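Local coordinates for probable transcriptional regulatory protein NarL (PDB 3EUL) that probably regulates genes of aerobic nitrate metabolism once phosphorylated by its sensor kinase, and is represented here by its signal receiver domain, at residues E55-H60 against L88-L93; G45-D48 against A52-E55; P62-L67 against K127-C132; V16-G21 against R33-S38. All coordinates share one frame; numbering follows the deposited sequence.

Contact 1 of 4, residues E55-H60 against L88-L93; sequences ELIKAH and LPTRVL
Ile57 lays its CG2 methyl across Leu88 and Thr90. This is helix-to-sheet packing in the alternating beta/alpha receiver fold of CheY-like proteins. Helix 50-60 meets the turn that leads into strand 91-96.

The first torsion of Ile57 (chi1 -67°) puts CG1 beside its backbone N and turns CG2 anti to that N. The CG2 branch is the one that faces the loop. CG2 comes within 3.7 Å of Leu88 CD1. The two side chains cross at a slant, and the contact is purely apolar. The same methyl also packs against the branch point of Thr90. It lies 3.6 Å from Thr90 OG1 and 3.9 Å from Thr90 CB, and Thr90 CG2 is slightly farther off.

The hydroxyl of Thr90 is engaged beyond Ile57: OG1 is hydrogen-bonded to Pro62 O. A buried polar atom thus has a partner although its neighbour across the contact is a methyl. The other branch of Ile57 runs toward Ala65 of strand 64-68. Val83 of helix 76-85 touches Ile57, Leu88 and Thr90, so it belongs to the same apolar cluster.

Lys58 marks the outer margin. Its CB points away from the loop, yet its CG lies 4.1 Å from Leu88 CD1. Past that point the chain bends (chi3 -59°) and carries the ammonium group back along the helix. There Lys58 NZ forms a salt bridge with Glu55 OE1 at 2.8 Å, although its hydrogen-bond geometry is weak.

Contact 2 of 4, residues G45-D48 against A52-E55; sequences GEAD and AALE
Ala47 presses its methyl against the backbone between Ala52 and Ala53. Its CB is 3.5 Å from Ala53 N and 3.7 Å from Ala53 CA. The carbonyl carbon of Ala52 is also close. The strand residue therefore packs mainly on helix backbone.

Two more methyls complete the contact. Ala53 CB is 3.9 Å from Ala47 CB, and Ala52 CB is 4.1 Å from it. None of the three alanines has a side-chain torsion that could move its methyl. The approach is set by the backbones alone. It is close, with Ala47 CA and Ala53 CA 5.2 Å apart. Ala47 and Ala53 are buried, and Ala52 lies at the edge of the contact.

The longer side chains turn elsewhere. Glu46 precedes Ala47 on the strand and projects to the other side of the sheet. Its CG is anti to the carbonyl carbon (chi1 -64°) and the chain then runs extended (chi2 -179°). This carries the carboxylate toward helix 25-38, where Glu46 OE1 forms a salt bridge with Arg28 NE. Leu54 also points away from the contact. Its chi1 of 178° sets CG anti to the backbone N, and its side chain packs on Ala82 and Val83 of helix 76-85. Glu46 thus serves the opposite helical layer, while Leu54 packs on a helix beside its own.

Strand 41-47 is the outermost strand of the sheet on this side. A short connection joins it to helix 50-60. The arrangement is the tight strand-to-helix turn of a right-handed beta-alpha-beta crossover, as found in the parallel alpha/beta receiver fold.

Contact 3 of 4, residues P62-L67 against K127-C132; sequences PDVALL and KAVLDC
Val64 and Leu66 both meet Val129, and Val64 also reaches Cys132. All four residues are buried. Strand 64-67 and helix 127-132 run roughly antiparallel, at 145° between their directions. Their axes come within 9.2 Å.

The side-chain contacts are apolar. Leu66 CD2 lies 4.0 Å from Val129 CG2, and the two side chains cross at about a right angle. Val64 uses its CG2 branch, which stands anti to its own carbonyl carbon. That methyl is 4.3 Å from Cys132 SG and 4.4 Å from Val129 CG1. It fits between two residues about one helical turn apart.

The closest approach of the contact is to backbone. Val64 CG2 is 3.7 Å from Val129 O, an ordinary van der Waals contact.

Charged groups lie on the outer side of the helix. Lys127 NZ forms a salt bridge with Asp131 OD2 at 2.8 Å, using the syn lone pair of that oxygen. The pair is spaced i to i+4 and runs beside the backbone bond from Asp131 N to Lys127 O. It ties one helical turn together without touching the strand.

Val129 also packs on Val18, Leu93 and Leu35. A central strand covered by the last helix of the receiver domain in this way is characteristic of the three-layer, doubly wound receiver fold.

Contact 4 of 4, residues V16-G21 against R33-S38; sequences VRVVVG and RALSLS
Leu35 reaches from helix 25-38 onto strand 16-21 and touches it with one methyl. CB points toward the strand but is still too far to touch it. CG stands anti to the carbonyl carbon (chi1 -62°) and also stops short of the strand. The second torsion (chi2 175°) then sets CD1 anti to CA, at the far end of the side chain, and this methyl makes the contact.

Leu35 CD1 is 3.9 Å from Val20 CG2. Here the two side chains meet tip to tip. Leu35 CD1 is also 4.0 Å from Val18 CG1, where the side chains cross at about a right angle. One methyl thus bridges two strand residues that face the same side of the sheet. The other branch, CD2, is turned toward helix 122-134.

The backbone of Leu35 is held as well. Leu35 O accepts a bond from Ser38 OG at 2.6 Å. The hydroxyl lies in the carbonyl plane, with a C=O to donor angle of 148°. Ser38 N also donates to Leu35 O, at 3.2 Å. Ser38 OG is hydrogen-bonded to Ser40 N too, which links the helix to the chain leading into the next strand.

The contact belongs to the beta-alpha-beta unit of strand 16-21, helix 25-38 and strand 41-47. Val41 of the second strand touches both Val18 and Leu35. Val20 also packs on Val31 and Val32 of helix 25-38, and Val16 rests on Leu130 and Ala133 of helix 122-134.

In the fold
The four contacts cover two faces of one parallel sheet. Contacts 1 and 2 share helix 50-60 on one face. Contacts 3 and 4 lie under helices 122-134 and 25-38 on the other, with centres about 8 Å apart. Neighbouring strands join them: Leu66 N is 2.8 Å from Val19 O between contacts 3 and 4, and Ala47 N is 2.9 Å from Val20 O between contacts 2 and 4. Contact 2 reaches contact 3 through Ala53 CB, 4.0 Å from Leu67 CD2. Contacts 2 and 3 thus meet one residue before Asp68, the probable phosphorylation site, which is unmodified here.

Contact 1 of 4, residues E55-H60 against L88-L93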
# COMPACT_ATOMS: atom_id res chain seq x y z
N GLU A 55 2.99 -4.95 -11.05
CA GLU A 55 3.73 -4.47 -12.18
C GLU A 55 4.19 -3.04 -11.99
O GLU A 55 5.31 -2.72 -12.37
CB GLU A 55 2.92 -4.62 -13.47
CG GLU A 55 3.72 -4.30 -14.71
CD GLU A 55 4.87 -5.27 -15.02
OE1 GLU A 55 4.80 -6.49 -14.70
OE2 GLU A 55 5.85 -4.81 -15.65
N LEU A 56 3.35 -2.17 -11.40
CA LEU A 56 3.75 -0.81 -11.12
C LEU A 56 4.88 -0.76 -10.10
O LEU A 56 5.76 0.11 -10.17
CB LEU A 56 2.59 0.02 -10.58
CG LEU A 56 1.52 0.52 -11.53
CD1 LEU A 56 0.43 1.14 -10.70
CD2 LEU A 56 2.03 1.55 -12.55
N ILE A 57 4.83 -1.67 -9.12
CA ILE A 57 5.89 -1.76 -8.13
C ILE A 57 7.20 -2.16 -8.81
O ILE A 57 8.26 -1.57 -8.53
CB ILE A 57 5.50 -2.72 -6.96
CG1 ILE A 57 4.33 -2.12 -6.15
CG2 ILE A 57 6.70 -3.00 -6.03
CD1 ILE A 57 3.61 -3.11 -5.24
N LYS A 58 7.15 -3.12 -9.72
CA LYS A 58 8.38 -3.51 -10.44
C LYS A 58 8.96 -2.35 -11.25
O LYS A 58 10.16 -2.19 -11.29
CB LYS A 58 8.15 -4.73 -11.35
CG LYS A 58 7.81 -6.03 -10.58
CD LYS A 58 7.72 -7.25 -11.47
CE LYS A 58 6.66 -7.06 -12.53
NZ LYS A 58 6.56 -8.26 -13.44
N ALA A 59 8.10 -1.55 -11.87
CA ALA A 59 8.55 -0.45 -12.73
C ALA A 59 9.03 0.77 -11.95
O ALA A 59 10.07 1.35 -12.27
CB ALA A 59 7.45 -0.05 -13.70
N HIS A 60 8.27 1.19 -10.95
CA HIS A 60 8.53 2.44 -10.26
C HIS A 60 9.42 2.29 -9.05
O HIS A 60 10.02 3.26 -8.61
CB HIS A 60 7.23 3.11 -9.86
CG HIS A 60 6.44 3.59 -11.02
ND1 HIS A 60 6.71 4.79 -11.66
CD2 HIS A 60 5.38 3.06 -11.66
CE1 HIS A 60 5.87 4.94 -12.66
NE2 HIS A 60 5.04 3.91 -12.67
N LEU A 88 12.49 -6.73 -3.95
CA LEU A 88 12.34 -5.32 -4.28
C LEU A 88 12.45 -4.44 -3.01
O LEU A 88 12.10 -4.88 -1.93
CB LEU A 88 11.02 -5.08 -4.99
CG LEU A 88 10.73 -5.83 -6.29
CD1 LEU A 88 9.35 -5.44 -6.81
CD2 LEU A 88 11.79 -5.59 -7.39
N PRO A 89 12.94 -3.21 -3.14
CA PRO A 89 13.09 -2.38 -1.95
C PRO A 89 11.77 -1.87 -1.35
O PRO A 89 11.74 -1.36 -0.21
CB PRO A 89 13.94 -1.20 -2.46
CG PRO A 89 13.69 -1.15 -3.93
CD PRO A 89 13.44 -2.54 -4.36
N THR A 90 10.67 -2.08 -2.05
CA THR A 90 9.39 -1.52 -1.67
C THR A 90 8.79 -2.13 -0.41
O THR A 90 8.70 -3.34 -0.31
CB THR A 90 8.41 -1.71 -2.82
OG1 THR A 90 8.96 -1.06 -3.98
CG2 THR A 90 7.06 -1.08 -2.46
N ARG A 91 8.29 -1.29 0.50
CA ARG A 91 7.52 -1.78 1.65
C ARG A 91 6.07 -1.75 1.31
O ARG A 91 5.57 -0.75 0.83
CB ARG A 91 7.80 -0.92 2.86
CG ARG A 91 9.20 -1.19 3.36
CD ARG A 91 9.63 -0.32 4.49
NE ARG A 91 8.89 -0.44 5.75
CZ ARG A 91 8.79 -1.51 6.55
NH1 ARG A 91 9.28 -2.70 6.24
NH2 ARG A 91 8.11 -1.38 7.70
N VAL A 92 5.38 -2.87 1.52
CA VAL A 92 3.96 -2.97 1.17
C VAL A 92 3.08 -2.82 2.42
O VAL A 92 3.06 -3.70 3.30
CB VAL A 92 3.65 -4.27 0.43
CG1 VAL A 92 2.14 -4.39 0.18
CG2 VAL A 92 4.46 -4.32 -0.90
N LEU A 93 2.36 -1.71 2.48
CA LEU A 93 1.45 -1.39 3.58
C LEU A 93 0.05 -1.76 3.12
O LEU A 93 -0.39 -1.32 2.06
CB LEU A 93 1.60 0.11 3.90
CG LEU A 93 1.14 0.71 5.21
CD1 LEU A 93 1.75 0.04 6.45
CD2 LEU A 93 1.48 2.20 5.18

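Contact 2 of 4, residues G45-D48 against A52-E55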
# COMPACT_ATOMS: atom_id res chain seq x y z
N GLY A 45 2.11 5.95 -9.10
CA GLY A 45 1.25 5.02 -9.83
C GLY A 45 0.04 4.63 -9.03
O GLY A 45 0.11 4.58 -7.81
N GLU A 46 -1.06 4.35 -9.73
CA GLU A 46 -2.30 3.87 -9.13
C GLU A 46 -2.80 2.63 -9.87
O GLU A 46 -2.73 2.61 -11.09
CB GLU A 46 -3.38 4.91 -9.34
CG GLU A 46 -3.13 6.22 -8.66
CD GLU A 46 -4.26 7.22 -8.89
OE1 GLU A 46 -5.44 6.81 -8.75
OE2 GLU A 46 -3.94 8.40 -9.24
N ALA A 47 -3.35 1.66 -9.14
CA ALA A 47 -3.86 0.42 -9.73
C ALA A 47 -5.21 0.09 -9.13
O ALA A 47 -5.48 0.44 -7.99
CB ALA A 47 -2.89 -0.74 -9.46
N ASP A 48 -6.05 -0.59 -9.89
CA ASP A 48 -7.29 -1.12 -9.34
C ASP A 48 -7.32 -2.63 -9.32
O ASP A 48 -8.35 -3.21 -8.99
CB ASP A 48 -8.52 -0.53 -10.05
CG ASP A 48 -8.33 -0.42 -11.54
OD1 ASP A 48 -8.21 -1.48 -12.19
OD2 ASP A 48 -8.30 0.73 -12.04
N ALA A 52 -1.66 -5.57 -11.60
CA ALA A 52 -1.27 -4.28 -12.07
C ALA A 52 -0.45 -3.51 -11.01
O ALA A 52 0.49 -2.81 -11.34
CB ALA A 52 -2.54 -3.46 -12.49
N ALA A 53 -0.87 -3.62 -9.76
CA ALA A 53 -0.13 -3.06 -8.62
C ALA A 53 1.26 -3.64 -8.56
O ALA A 53 2.25 -2.93 -8.38
CB ALA A 53 -0.90 -3.36 -7.31
N LEU A 54 1.36 -4.94 -8.73
CA LEU A 54 2.68 -5.58 -8.72
C LEU A 54 3.58 -5.09 -9.87
O LEU A 54 4.78 -4.83 -9.69
CB LEU A 54 2.52 -7.08 -8.75
CG LEU A 54 3.82 -7.86 -8.80
CD1 LEU A 54 4.66 -7.58 -7.58
CD2 LEU A 54 3.53 -9.35 -8.93
N GLU A 55 2.99 -4.95 -11.05
CA GLU A 55 3.73 -4.47 -12.18
C GLU A 55 4.19 -3.04 -11.99
O GLU A 55 5.31 -2.72 -12.37
CB GLU A 55 2.92 -4.62 -13.47
CG GLU A 55 3.72 -4.30 -14.71
CD GLU A 55 4.87 -5.27 -15.02
OE1 GLU A 55 4.80 -6.49 -14.70
OE2 GLU A 55 5.85 -4.81 -15.65

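Contact 3 of 4, residues P62-L67 against K127-C132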
# COMPACT_ATOMS: atom_id res chain seq x y z
N PRO A 62 8.79 1.93 -5.89
CA PRO A 62 8.39 2.94 -4.96
C PRO A 62 8.92 2.63 -3.57
O PRO A 62 9.15 1.47 -3.28
CB PRO A 62 6.87 2.81 -4.97
CG PRO A 62 6.62 1.41 -5.31
CD PRO A 62 7.66 1.08 -6.30
N ASP A 63 9.04 3.63 -2.72
CA ASP A 63 9.43 3.44 -1.32
C ASP A 63 8.36 2.61 -0.57
O ASP A 63 8.67 1.69 0.18
CB ASP A 63 9.61 4.81 -0.65
CG ASP A 63 10.67 5.65 -1.33
OD1 ASP A 63 11.79 5.11 -1.52
OD2 ASP A 63 10.39 6.77 -1.76
N VAL A 64 7.09 2.94 -0.84
CA VAL A 64 5.93 2.31 -0.22
C VAL A 64 4.85 2.02 -1.27
O VAL A 64 4.63 2.81 -2.20
CB VAL A 64 5.31 3.23 0.82
CG1 VAL A 64 4.09 2.58 1.52
CG2 VAL A 64 6.31 3.60 1.84
N ALA A 65 4.22 0.86 -1.14
CA ALA A 65 3.01 0.57 -1.88
C ALA A 65 1.89 0.52 -0.84
O ALA A 65 1.99 -0.24 0.14
CB ALA A 65 3.14 -0.73 -2.63
N LEU A 66 0.87 1.36 -0.98
CA LEU A 66 -0.29 1.27 -0.10
C LEU A 66 -1.45 0.61 -0.81
O LEU A 66 -2.07 1.23 -1.71
CB LEU A 66 -0.68 2.67 0.36
CG LEU A 66 -1.93 2.81 1.21
CD1 LEU A 66 -1.83 1.99 2.50
CD2 LEU A 66 -2.09 4.35 1.51
N LEU A 67 -1.76 -0.64 -0.43
CA LEU A 67 -2.65 -1.49 -1.21
C LEU A 67 -3.84 -2.05 -0.42
O LEU A 67 -3.69 -2.51 0.71
CB LEU A 67 -1.88 -2.69 -1.73
CG LEU A 67 -0.62 -2.44 -2.53
CD1 LEU A 67 -0.02 -3.77 -2.96
CD2 LEU A 67 -0.96 -1.56 -3.72
N LYS A 127 0.92 9.77 7.89
CA LYS A 127 1.92 9.39 8.87
C LYS A 127 2.33 7.91 8.75
O LYS A 127 3.51 7.58 8.84
CB LYS A 127 1.43 9.70 10.29
CG LYS A 127 2.35 9.15 11.36
CD LYS A 127 1.96 9.60 12.76
CE LYS A 127 2.81 8.87 13.83
NZ LYS A 127 4.26 9.12 13.54
N ALA A 128 1.37 7.03 8.54
CA ALA A 128 1.66 5.60 8.31
C ALA A 128 2.57 5.38 7.11
O ALA A 128 3.54 4.61 7.19
CB ALA A 128 0.37 4.81 8.16
N VAL A 129 2.28 6.05 6.01
CA VAL A 129 3.11 5.93 4.81
C VAL A 129 4.53 6.48 5.06
O VAL A 129 5.54 5.84 4.74
CB VAL A 129 2.42 6.65 3.63
CG1 VAL A 129 3.38 6.88 2.49
CG2 VAL A 129 1.20 5.82 3.19
N LEU A 130 4.61 7.66 5.65
CA LEU A 130 5.90 8.28 5.95
C LEU A 130 6.72 7.46 6.95
O LEU A 130 7.92 7.28 6.74
CB LEU A 130 5.72 9.73 6.44
CG LEU A 130 5.13 10.70 5.39
CD1 LEU A 130 5.01 12.13 5.94
CD2 LEU A 130 5.95 10.68 4.10
N ASP A 131 6.08 6.93 7.99
CA ASP A 131 6.78 6.11 9.00
C ASP A 131 7.28 4.80 8.38
O ASP A 131 8.37 4.31 8.69
CB ASP A 131 5.84 5.79 10.16
CG ASP A 131 5.62 6.96 11.11
OD1 ASP A 131 6.35 7.98 11.02
OD2 ASP A 131 4.70 6.87 11.95
N CYS A 132 6.47 4.22 7.52
CA CYS A 132 6.81 3.00 6.81
C CYS A 132 8.02 3.22 5.92
O CYS A 132 8.98 2.44 5.96
CB CYS A 132 5.60 2.54 6.01
SG CYS A 132 5.79 0.96 5.17

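Contact 4 of 4, residues V16-G21 against R33-S38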
# COMPACT_ATOMS: atom_id res chain seq x y z
N VAL A 16 8.70 11.09 -0.65
CA VAL A 16 8.52 9.63 -0.62
C VAL A 16 7.67 9.24 -1.80
O VAL A 16 6.64 9.86 -2.05
CB VAL A 16 7.82 9.22 0.70
CG1 VAL A 16 7.30 7.75 0.66
CG2 VAL A 16 8.77 9.43 1.88
N ARG A 17 8.09 8.20 -2.53
CA ARG A 17 7.39 7.78 -3.73
C ARG A 17 6.46 6.59 -3.41
O ARG A 17 6.89 5.62 -2.79
CB ARG A 17 8.39 7.45 -4.85
CG ARG A 17 9.26 8.66 -5.22
CD ARG A 17 10.51 8.28 -6.01
NE ARG A 17 10.11 7.66 -7.25
CZ ARG A 17 10.18 6.36 -7.54
NH1 ARG A 17 10.76 5.47 -6.74
NH2 ARG A 17 9.74 5.96 -8.73
N VAL A 18 5.20 6.68 -3.83
CA VAL A 18 4.17 5.68 -3.50
C VAL A 18 3.35 5.18 -4.67
O VAL A 18 2.98 5.94 -5.58
CB VAL A 18 3.21 6.30 -2.44
CG1 VAL A 18 2.08 5.34 -2.07
CG2 VAL A 18 4.06 6.73 -1.21
N VAL A 19 3.06 3.87 -4.67
CA VAL A 19 2.01 3.30 -5.50
C VAL A 19 0.79 3.01 -4.61
O VAL A 19 0.94 2.42 -3.53
CB VAL A 19 2.49 2.00 -6.24
CG1 VAL A 19 1.30 1.21 -6.87
CG2 VAL A 19 3.55 2.33 -7.32
N VAL A 20 -0.39 3.44 -5.06
CA VAL A 20 -1.67 3.21 -4.38
C VAL A 20 -2.53 2.24 -5.21
O VAL A 20 -2.64 2.37 -6.44
CB VAL A 20 -2.47 4.53 -4.14
CG1 VAL A 20 -3.85 4.22 -3.52
CG2 VAL A 20 -1.68 5.53 -3.27
N GLY A 21 -3.10 1.23 -4.55
CA GLY A 21 -3.91 0.24 -5.22
C GLY A 21 -5.21 0.03 -4.45
O GLY A 21 -5.18 -0.21 -3.25
N ARG A 33 -5.28 11.93 -2.89
CA ARG A 33 -5.36 13.35 -2.53
C ARG A 33 -4.72 13.66 -1.19
O ARG A 33 -3.96 14.63 -1.08
CB ARG A 33 -6.80 13.83 -2.55
CG ARG A 33 -6.91 15.29 -2.84
CD ARG A 33 -8.22 15.55 -3.50
NE ARG A 33 -8.68 16.93 -3.39
CZ ARG A 33 -9.11 17.50 -2.27
NH1 ARG A 33 -9.12 16.83 -1.10
NH2 ARG A 33 -9.52 18.74 -2.29
N ALA A 34 -5.04 12.87 -0.17
CA ALA A 34 -4.37 12.98 1.16
C ALA A 34 -2.86 12.98 1.06
O ALA A 34 -2.18 13.82 1.66
CB ALA A 34 -4.80 11.85 2.09
N LEU A 35 -2.32 12.00 0.32
CA LEU A 35 -0.87 11.91 0.19
C LEU A 35 -0.29 13.11 -0.58
O LEU A 35 0.67 13.76 -0.14
CB LEU A 35 -0.48 10.57 -0.46
CG LEU A 35 -0.87 9.30 0.30
CD1 LEU A 35 -0.53 8.00 -0.51
CD2 LEU A 35 -0.23 9.29 1.67
N SER A 36 -0.90 13.43 -1.71
CA SER A 36 -0.43 14.50 -2.57
C SER A 36 -0.51 15.87 -1.88
O SER A 36 0.42 16.68 -1.98
CB SER A 36 -1.25 14.50 -3.88
OG SER A 36 -0.96 13.31 -4.62
N LEU A 37 -1.59 16.10 -1.15
CA LEU A 37 -1.80 17.37 -0.46
C LEU A 37 -0.95 17.53 0.81
O LEU A 37 -0.85 18.63 1.30
CB LEU A 37 -3.28 17.57 -0.12
CG LEU A 37 -4.18 17.85 -1.32
CD1 LEU A 37 -5.64 18.07 -0.84
CD2 LEU A 37 -3.73 19.05 -2.12
N SER A 38 -0.32 16.44 1.28
CA SER A 38 0.61 16.50 2.42
C SER A 38 1.83 17.33 2.06
O SER A 38 2.43 17.93 2.90
CB SER A 38 1.08 15.11 2.85
OG SER A 38 2.07 14.56 1.96